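Local atomic coordinates of gliding motility protein MglB (PDB entry 6IZW), a protein that probably serves as an adaptor and guanine nucleotide exchange factor in gliding motility. Residues A60-V63 and A64-G68. The protein carries 1 engineered substitution. Numbering follows the deposited sequence.
Sequences AGNV and AAMGG
Asn62 and Met66 sit one turn apart on the same helix, with their side chains side by side and pointing the same way. The amide oxygen OD1 of Asn62 lies 3.7 Å from CG of Met66, a van der Waals contact. In Asn62, CG stands anti to the backbone N (chi1 169°), which places the amide beside its own carbonyl carbon, on the side of the following turn. Met66 is a selenomethionine. Its CG is anti to the carbonyl carbon (chi1 -77°) and leans back toward the preceding turn, where OD1 of Asn62 lies. Bends at the next two torsions lead the end of the chain away.

The backbone of the same two residues is joined by a hydrogen bond from Met66 N to Asn62 O, 2.9 Å long. Three more backbone hydrogen bonds run alike: Ala64 N to Ala60 O (3.0 Å), Ala65 N to Gly61 O (2.9 Å) and Gly67 N to Val63 O (2.7 Å). Each goes from the N-H of residue i+4 to the carbonyl O of residue i, the pattern of an alpha helix, here the helix 52-72 of the Roadblock/LC7 domain.

The methyls of the two alanines lie beside the carbonyl oxygens four residues back, the same ones that their own N-H groups bond to. CB of Ala64 is 3.2 Å from Ala60 O, and CB of Ala65 is 3.6 Å from Gly61 O. The two methyls of Val63 split. CG1 leans toward the next turn and lies 3.6 Å from Ala64 N, while CG2 leans back toward the start of the helix.

Within the chain, Val63 packs on Gln81 and Met92, and Asn62 ND2 makes a weak hydrogen bond to Gln81 OE1. In the second subunit, Met66 packs on Asn62, His83 on Met66 and Leu58 on Ala65. The small side chains of Ala64 and Ala65 also meet a chain of another protein.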
ATOM      1  N   ALA B  60       2.638   5.383   2.031  1.00 45.83           N
ATOM      2  CA  ALA B  60       1.207   5.546   1.826  1.00 42.21           C
ATOM      3  C   ALA B  60       0.469   4.241   2.057  1.00 42.07           C
ATOM      4  O   ALA B  60      -0.700   4.253   2.461  1.00 45.57           O
ATOM      5  CB  ALA B  60       0.926   6.085   0.426  1.00 43.47           C
ATOM      6  N   GLY B  61       1.126   3.107   1.798  1.00 48.64           N
ATOM      7  CA  GLY B  61       0.527   1.828   2.140  1.00 44.44           C
ATOM      8  C   GLY B  61       0.396   1.652   3.642  1.00 43.42           C
ATOM      9  O   GLY B  61      -0.663   1.268   4.148  1.00 43.69           O
ATOM     10  N   ASN B  62       1.470   1.948   4.373  1.00 40.44           N
ATOM     11  CA  ASN B  62       1.423   1.897   5.830  1.00 49.24           C
ATOM     12  C   ASN B  62       0.305   2.784   6.376  1.00 50.48           C
ATOM     13  O   ASN B  62      -0.561   2.316   7.127  1.00 51.16           O
ATOM     14  CB  ASN B  62       2.785   2.305   6.397  1.00 48.17           C
ATOM     15  CG  ASN B  62       2.760   2.528   7.896  1.00 57.21           C
ATOM     16  OD1 ASN B  62       1.857   2.080   8.592  1.00 68.37           O
ATOM     17  ND2 ASN B  62       3.757   3.232   8.400  1.00 66.00           N
ATOM     18  N   VAL B  63       0.289   4.060   5.983  1.00 46.14           N
ATOM     19  CA  VAL B  63      -0.698   4.996   6.522  1.00 51.43           C
ATOM     20  C   VAL B  63      -2.108   4.542   6.181  1.00 50.45           C
ATOM     21  O   VAL B  63      -3.019   4.642   7.010  1.00 55.12           O
ATOM     22  CB  VAL B  63      -0.425   6.425   6.010  1.00 50.86           C
ATOM     23  CG1 VAL B  63      -1.679   7.307   6.153  1.00 41.92           C
ATOM     24  CG2 VAL B  63       0.769   7.027   6.743  1.00 46.18           C
ATOM     25  N   ALA B  64      -2.312   4.022   4.963  1.00 45.53           N
ATOM     26  CA  ALA B  64      -3.642   3.549   4.587  1.00 43.43           C
ATOM     27  C   ALA B  64      -4.061   2.332   5.408  1.00 47.79           C
ATOM     28  O   ALA B  64      -5.252   2.166   5.714  1.00 43.38           O
ATOM     29  CB  ALA B  64      -3.685   3.226   3.094  1.00 37.40           C
ATOM     30  N   ALA B  65      -3.112   1.449   5.745  1.00 42.36           N
ATOM     31  CA  ALA B  65      -3.465   0.295   6.567  1.00 48.24           C
ATOM     32  C   ALA B  65      -3.803   0.728   7.990  1.00 48.44           C
ATOM     33  O   ALA B  65      -4.758   0.221   8.588  1.00 44.92           O
ATOM     34  CB  ALA B  65      -2.335  -0.740   6.567  1.00 38.34           C
HETATM   35  N   MSE B  66      -3.048   1.672   8.536  1.00 46.88           N
HETATM   36  CA  MSE B  66      -3.375   2.244   9.838  1.00 55.40           C
HETATM   37  C   MSE B  66      -4.698   2.969   9.784  1.00 56.50           C
HETATM   38  O   MSE B  66      -5.462   2.929  10.746  1.00 56.81           O
HETATM   39  CB  MSE B  66      -2.290   3.197  10.318  1.00 54.15           C
HETATM   40  CG  MSE B  66      -1.070   2.478  10.864  1.00 71.86           C
HETATM   41 SE   MSE B  66      -1.531   0.998  12.079  1.00117.22          SE
HETATM   42  CE  MSE B  66      -2.658   1.981  13.333  1.00 75.04           C
ATOM     43  N   GLY B  67      -4.962   3.618   8.644  1.00 51.20           N
ATOM     44  CA  GLY B  67      -6.250   4.265   8.456  1.00 48.34           C
ATOM     45  C   GLY B  67      -7.406   3.304   8.643  1.00 52.71           C
ATOM     46  O   GLY B  67      -8.334   3.572   9.411  1.00 61.38           O
ATOM     47  N   GLY B  68      -7.351   2.155   7.965  1.00 50.01           N
ATOM     48  CA  GLY B  68      -8.419   1.177   8.093  1.00 51.00           C
ATOM     49  C   GLY B  68      -8.519   0.569   9.482  1.00 55.58           C
ATOM     50  O   GLY B  68      -9.616   0.235   9.934  1.00 56.16           O
TER